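Local coordinates for protein nucleotidyltransferase (Thermus thermophilus HB8, PDB 1WWP) that is of unknown function but is probably the substrate-binding partner of a nucleotidyltransferase, built as an all-helical bundle that pairs into a dimer, at residues Glu47-Glu52 / Arg64-Leu69; Val81-Leu86 / Phe100-Asp105. All blocks are in the same frame, centred on the assembly; numbering follows the deposited sequence.

Interaction 1. Residues Glu47-Glu52 / Arg64-Leu69; sequences EKEGLE and REVGLL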
loop_
_atom_site.group_PDB
_atom_site.type_symbol
_atom_site.label_atom_id
_atom_site.label_comp_id
_atom_site.label_asym_id
_atom_site.label_seq_id
_atom_site.Cartn_x
_atom_site.Cartn_y
_atom_site.Cartn_z
ATOM N N GLU A 47 1.600 -15.619 22.312
ATOM C CA GLU A 47 1.280 -15.550 23.732
ATOM C C GLU A 47 0.299 -16.574 24.285
ATOM O O GLU A 47 0.494 -17.102 25.386
ATOM C CB GLU A 47 0.768 -14.142 24.068
ATOM C CG GLU A 47 1.777 -13.019 23.785
ATOM C CD GLU A 47 1.194 -11.624 23.992
ATOM O OE1 GLU A 47 0.399 -11.159 23.142
ATOM O OE2 GLU A 47 1.529 -10.990 25.018
ATOM N N LYS A 48 -0.757 -16.858 23.538
ATOM C CA LYS A 48 -1.770 -17.801 24.010
ATOM C C LYS A 48 -1.578 -19.255 23.576
ATOM O O LYS A 48 -2.076 -20.159 24.239
ATOM C CB LYS A 48 -3.154 -17.353 23.545
ATOM C CG LYS A 48 -3.437 -15.868 23.671
ATOM C CD LYS A 48 -3.707 -15.428 25.097
ATOM C CE LYS A 48 -4.237 -13.998 25.110
ATOM N NZ LYS A 48 -4.326 -13.447 26.489
ATOM N N GLU A 49 -0.898 -19.492 22.457
ATOM C CA GLU A 49 -0.719 -20.876 21.980
ATOM C C GLU A 49 0.731 -21.377 22.030
ATOM O O GLU A 49 0.967 -22.584 22.077
ATOM C CB GLU A 49 -1.227 -21.005 20.536
ATOM C CG GLU A 49 -2.653 -20.537 20.313
ATOM C CD GLU A 49 -3.643 -21.151 21.293
ATOM O OE1 GLU A 49 -3.523 -22.363 21.609
ATOM O OE2 GLU A 49 -4.559 -20.418 21.736
ATOM N N GLY A 50 1.682 -20.444 21.993
ATOM C CA GLY A 50 3.084 -20.799 22.018
ATOM C C GLY A 50 3.498 -21.195 20.615
ATOM O O GLY A 50 4.472 -21.925 20.421
ATOM N N LEU A 51 2.723 -20.738 19.635
ATOM C CA LEU A 51 3.015 -21.022 18.243
ATOM C C LEU A 51 3.591 -19.773 17.591
ATOM O O LEU A 51 3.040 -18.682 17.716
ATOM C CB LEU A 51 1.750 -21.471 17.504
ATOM C CG LEU A 51 1.108 -22.794 17.939
ATOM C CD1 LEU A 51 -0.148 -23.039 17.105
ATOM C CD2 LEU A 51 2.097 -23.937 17.757
ATOM N N GLU A 52 4.697 -19.940 16.878
ATOM C CA GLU A 52 5.361 -18.824 16.227
ATOM C C GLU A 52 5.240 -18.825 14.700
ATOM O O GLU A 52 5.626 -19.789 14.029
ATOM C CB GLU A 52 6.837 -18.844 16.599
ATOM C CG GLU A 52 7.102 -19.198 18.047
ATOM C CD GLU A 52 7.165 -17.979 18.932
ATOM O OE1 GLU A 52 7.303 -16.862 18.386
ATOM O OE2 GLU A 52 7.095 -18.141 20.172
ATOM N N ARG A 64 -5.382 -21.424 11.597
ATOM C CA ARG A 64 -6.282 -22.481 11.144
ATOM C C ARG A 64 -6.121 -23.756 11.950
ATOM O O ARG A 64 -7.101 -24.327 12.421
ATOM C CB ARG A 64 -6.035 -22.821 9.673
ATOM C CG ARG A 64 -6.868 -24.024 9.196
ATOM C CD ARG A 64 -6.535 -24.416 7.762
ATOM N NE ARG A 64 -5.176 -24.935 7.655
ATOM C CZ ARG A 64 -4.310 -24.561 6.721
ATOM N NH1 ARG A 64 -4.669 -23.663 5.810
ATOM N NH2 ARG A 64 -3.083 -25.067 6.708
ATOM N N GLU A 65 -4.885 -24.215 12.115
ATOM C CA GLU A 65 -4.700 -25.447 12.858
ATOM C C GLU A 65 -5.155 -25.352 14.313
ATOM O O GLU A 65 -5.626 -26.333 14.891
ATOM C CB GLU A 65 -3.239 -25.925 12.776
ATOM C CG GLU A 65 -2.190 -24.907 13.175
ATOM C CD GLU A 65 -0.768 -25.391 12.882
ATOM O OE1 GLU A 65 -0.442 -25.609 11.693
ATOM O OE2 GLU A 65 0.023 -25.559 13.837
ATOM N N VAL A 66 -5.022 -24.173 14.910
ATOM C CA VAL A 66 -5.411 -24.007 16.297
ATOM C C VAL A 66 -6.920 -23.830 16.434
ATOM O O VAL A 66 -7.484 -23.906 17.522
ATOM C CB VAL A 66 -4.604 -22.841 16.924
ATOM C CG1 VAL A 66 -5.492 -21.681 17.321
ATOM C CG2 VAL A 66 -3.853 -23.373 18.121
ATOM N N GLY A 67 -7.569 -23.608 15.302
ATOM C CA GLY A 67 -9.008 -23.464 15.303
ATOM C C GLY A 67 -9.529 -22.042 15.252
ATOM O O GLY A 67 -10.738 -21.837 15.130
ATOM N N LEU A 68 -8.632 -21.062 15.342
ATOM C CA LEU A 68 -9.021 -19.655 15.307
ATOM C C LEU A 68 -9.697 -19.317 13.992
ATOM O O LEU A 68 -10.451 -18.355 13.898
ATOM C CB LEU A 68 -7.797 -18.764 15.491
ATOM C CG LEU A 68 -7.631 -18.069 16.839
ATOM C CD1 LEU A 68 -7.670 -19.076 17.975
ATOM C CD2 LEU A 68 -6.311 -17.318 16.826
ATOM N N LEU A 69 -9.408 -20.111 12.972
ATOM C CA LEU A 69 -9.995 -19.914 11.659
ATOM C C LEU A 69 -10.515 -21.234 11.142
ATOM O O LEU A 69 -9.786 -22.222 11.116
ATOM C CB LEU A 69 -8.956 -19.415 10.660
ATOM C CG LEU A 69 -8.278 -18.057 10.768
ATOM C CD1 LEU A 69 -7.231 -17.989 9.683
ATOM C CD2 LEU A 69 -9.297 -16.912 10.615
#

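Interaction 2. Residues Val81-Leu86 / Phe100-Asp105; sequences VDDRSL and FRRLPD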
loop_
_atom_site.group_PDB
_atom_site.type_symbol
_atom_site.label_atom_id
_atom_site.label_comp_id
_atom_site.label_asym_id
_atom_site.label_seq_id
_atom_site.Cartn_x
_atom_site.Cartn_y
_atom_site.Cartn_z
ATOM N N VAL A 81 -4.209 -12.191 1.749
ATOM C CA VAL A 81 -2.775 -11.934 1.634
ATOM C C VAL A 81 -2.409 -11.699 0.170
ATOM O O VAL A 81 -1.656 -10.782 -0.146
ATOM C CB VAL A 81 -1.932 -13.090 2.221
ATOM C CG1 VAL A 81 -0.419 -12.861 1.939
ATOM C CG2 VAL A 81 -2.146 -13.166 3.726
ATOM N N ASP A 82 -2.959 -12.498 -0.738
ATOM C CA ASP A 82 -2.641 -12.294 -2.148
ATOM C C ASP A 82 -3.163 -10.942 -2.671
ATOM O O ASP A 82 -2.475 -10.260 -3.428
ATOM C CB ASP A 82 -3.165 -13.466 -2.992
ATOM C CG ASP A 82 -2.342 -14.750 -2.790
ATOM O OD1 ASP A 82 -1.121 -14.649 -2.503
ATOM O OD2 ASP A 82 -2.908 -15.859 -2.935
ATOM N N ASP A 83 -4.360 -10.540 -2.262
ATOM C CA ASP A 83 -4.890 -9.243 -2.687
ATOM C C ASP A 83 -4.023 -8.112 -2.132
ATOM O O ASP A 83 -3.891 -7.046 -2.742
ATOM C CB ASP A 83 -6.318 -9.060 -2.199
ATOM C CG ASP A 83 -7.316 -9.724 -3.103
ATOM O OD1 ASP A 83 -8.522 -9.677 -2.783
ATOM O OD2 ASP A 83 -6.887 -10.291 -4.138
ATOM N N ARG A 84 -3.437 -8.360 -0.967
ATOM C CA ARG A 84 -2.570 -7.392 -0.330
ATOM C C ARG A 84 -1.336 -7.178 -1.224
ATOM O O ARG A 84 -0.799 -6.077 -1.317
ATOM C CB ARG A 84 -2.173 -7.908 1.056
ATOM C CG ARG A 84 -1.178 -7.025 1.787
ATOM C CD ARG A 84 -1.753 -5.649 2.073
ATOM N NE ARG A 84 -0.735 -4.747 2.591
ATOM C CZ ARG A 84 0.065 -4.015 1.825
ATOM N NH1 ARG A 84 -0.039 -4.080 0.501
ATOM N NH2 ARG A 84 0.959 -3.206 2.378
ATOM N N SER A 85 -0.896 -8.230 -1.908
ATOM C CA SER A 85 0.264 -8.088 -2.779
ATOM C C SER A 85 -0.113 -7.395 -4.083
ATOM O O SER A 85 0.749 -6.989 -4.841
ATOM C CB SER A 85 0.901 -9.458 -3.067
ATOM O OG SER A 85 0.010 -10.299 -3.782
ATOM N N LEU A 86 -1.407 -7.244 -4.352
ATOM C CA LEU A 86 -1.822 -6.576 -5.581
ATOM C C LEU A 86 -2.242 -5.107 -5.426
ATOM O O LEU A 86 -2.413 -4.404 -6.419
ATOM C CB LEU A 86 -2.969 -7.342 -6.231
ATOM C CG LEU A 86 -2.638 -8.628 -6.986
ATOM C CD1 LEU A 86 -3.917 -9.369 -7.305
ATOM C CD2 LEU A 86 -1.878 -8.277 -8.256
ATOM N N PHE A 100 -11.861 -4.093 -4.507
ATOM C CA PHE A 100 -12.948 -3.476 -3.756
ATOM C C PHE A 100 -14.133 -4.414 -3.555
ATOM O O PHE A 100 -14.798 -4.359 -2.522
ATOM C CB PHE A 100 -13.438 -2.200 -4.447
ATOM C CG PHE A 100 -14.482 -1.462 -3.660
ATOM C CD1 PHE A 100 -14.126 -0.720 -2.534
ATOM C CD2 PHE A 100 -15.827 -1.569 -3.995
ATOM C CE1 PHE A 100 -15.093 -0.103 -1.752
ATOM C CE2 PHE A 100 -16.805 -0.951 -3.216
ATOM C CZ PHE A 100 -16.439 -0.219 -2.091
ATOM N N ARG A 101 -14.399 -5.269 -4.539
ATOM C CA ARG A 101 -15.516 -6.208 -4.445
ATOM C C ARG A 101 -15.306 -7.240 -3.343
ATOM O O ARG A 101 -16.268 -7.818 -2.829
ATOM C CB ARG A 101 -15.726 -6.940 -5.773
ATOM C CG ARG A 101 -16.140 -6.054 -6.941
ATOM C CD ARG A 101 -16.471 -6.894 -8.176
ATOM N NE ARG A 101 -15.353 -7.750 -8.572
ATOM C CZ ARG A 101 -15.390 -8.616 -9.578
ATOM N NH1 ARG A 101 -16.494 -8.751 -10.302
ATOM N NH2 ARG A 101 -14.318 -9.346 -9.863
ATOM N N ARG A 102 -14.054 -7.472 -2.973
ATOM C CA ARG A 102 -13.773 -8.446 -1.937
ATOM C C ARG A 102 -13.702 -7.840 -0.545
ATOM O O ARG A 102 -13.847 -8.550 0.448
ATOM C CB ARG A 102 -12.464 -9.158 -2.250
ATOM C CG ARG A 102 -12.464 -9.865 -3.601
ATOM C CD ARG A 102 -11.085 -9.852 -4.238
ATOM N NE ARG A 102 -11.148 -10.186 -5.657
ATOM C CZ ARG A 102 -10.106 -10.171 -6.484
ATOM N NH1 ARG A 102 -8.904 -9.834 -6.035
ATOM N NH2 ARG A 102 -10.267 -10.497 -7.764
ATOM N N LEU A 103 -13.490 -6.529 -0.457
ATOM C CA LEU A 103 -13.366 -5.899 0.854
ATOM C C LEU A 103 -14.476 -6.211 1.854
ATOM O O LEU A 103 -14.200 -6.396 3.041
ATOM C CB LEU A 103 -13.202 -4.384 0.712
ATOM C CG LEU A 103 -11.996 -3.932 -0.115
ATOM C CD1 LEU A 103 -11.795 -2.440 0.093
ATOM C CD2 LEU A 103 -10.732 -4.694 0.300
ATOM N N PRO A 104 -15.744 -6.271 1.395
ATOM C CA PRO A 104 -16.853 -6.568 2.304
ATOM C C PRO A 104 -16.569 -7.799 3.156
ATOM O O PRO A 104 -16.644 -7.746 4.388
ATOM C CB PRO A 104 -18.024 -6.791 1.349
ATOM C CG PRO A 104 -17.714 -5.850 0.229
ATOM C CD PRO A 104 -16.240 -6.072 0.018
ATOM N N ASP A 105 -16.245 -8.908 2.493
ATOM C CA ASP A 105 -15.950 -10.157 3.188
ATOM C C ASP A 105 -14.724 -10.039 4.088
ATOM O O ASP A 105 -14.737 -10.525 5.215
ATOM C CB ASP A 105 -15.730 -11.290 2.187
ATOM C CG ASP A 105 -16.985 -11.624 1.399
ATOM O OD1 ASP A 105 -17.531 -10.716 0.738
ATOM O OD2 ASP A 105 -17.425 -12.795 1.437
#

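Interaction 1. Residues Glu47-Glu52 / Arg64-Leu69
Glu49 and Val66 meet where helix 20-49 and helix 56-66 both run out. From CB, which points toward the facing segment, the Glu49 chain runs outward along one methyl of Val66. Its CG lies 3.8 Å from Val66 CG2. Glu49 CD follows at 3.9 Å from Val66 CG2. At the tip, OE1 of Glu49 sits 3.6 Å from Val66 CG2. Glu49 can lie this way because its chain folds at chi2 (-51°), which turns the carboxylate back beside the methyl. Leu51 approaches the same methyl from the loop just beyond, after Gly50. Its CD1 stands 3.9 Å from Val66 CG2, and the two side chains run antiparallel, each passing alongside the other. That same CD1 of Leu51 also lies 4.1 Å from OE2 of Glu65, a loose approach to a carboxylate. Gly50 and Gly67, both with positive phi, are where the backbone leaves helical angles. The second is part of a Schellman motif, in which Gly67 N bonds back to Arg64 O at 3.0 Å. Beyond it, Leu68 rests on Leu41 and Tyr44 of helix 20-49, while Leu69 settles on Ile60 and Ala63. Between these two segments the contact is van der Waals, with no polar bond. It is a small surface contact that turns largely on Val66 CG2, which Glu49 and Leu51 both touch.

Interaction 2. Residues Val81-Leu86 / Phe100-Asp105
Asp83 of helix 71-86 and Arg102 of helix 93-116 form a salt bridge through one terminal nitrogen. NH1 of Arg102 lies 2.8 Å from OD2 of Asp83, but the N-H points well off that oxygen, at 115°, and the bond is weak. Toward OD1 of Asp83 the same NH1 is straighter, at 164°, but longer, at 3.3 Å, and is weak too. Charge attraction probably contributes more here than either hydrogen bond. The carboxylate and guanidinium planes are only 18° apart, and the acid meets the guanidinium at its edge. Arg102 reaches across with a chain that bends at its second torsion, and its CD makes a short approach to Asp83 OD1. The stronger polar partner of Asp83 lies outside these segments: OD1 is hydrogen-bonded to the hydroxyl of Tyr106, further along helix 93-116. A glutamine in place of Arg102 would probably leave Asp83 without this countercharge, with Tyr106 still bonded to the acid. On the next residue of helix 71-86, NE of Arg84 is satisfied by a salt bridge to Glu35 of helix 20-49, and the side chain of Arg84 packs on Val88 of the second subunit. Ser85 OG gives its hydrogen to Asp82 O, inside its own helix. Asp83 is buried, so its charge would probably be costly without neighbours; Arg102 and Tyr106 together probably offset it, and both come from the facing helix.

From the N terminus, the chain runs through helix 2-13 and then the long helix 20-49, whose end opens interaction 1. Helix 56-66 follows, and its end closes that loop against 47-52, which ties two consecutive helices at one end of the bundle. The chain then turns into helix 71-86, which carries the first half of interaction 2. Helix 93-116 brings the second half and closes a separate loop. The two loops neither nest nor cross. Their centres lie about 23 Å apart, on opposite sides of the chain's centre. Interaction 1 is a surface van der Waals contact, without a polar bond between its segments, whereas interaction 2 is ionic and nearer the middle.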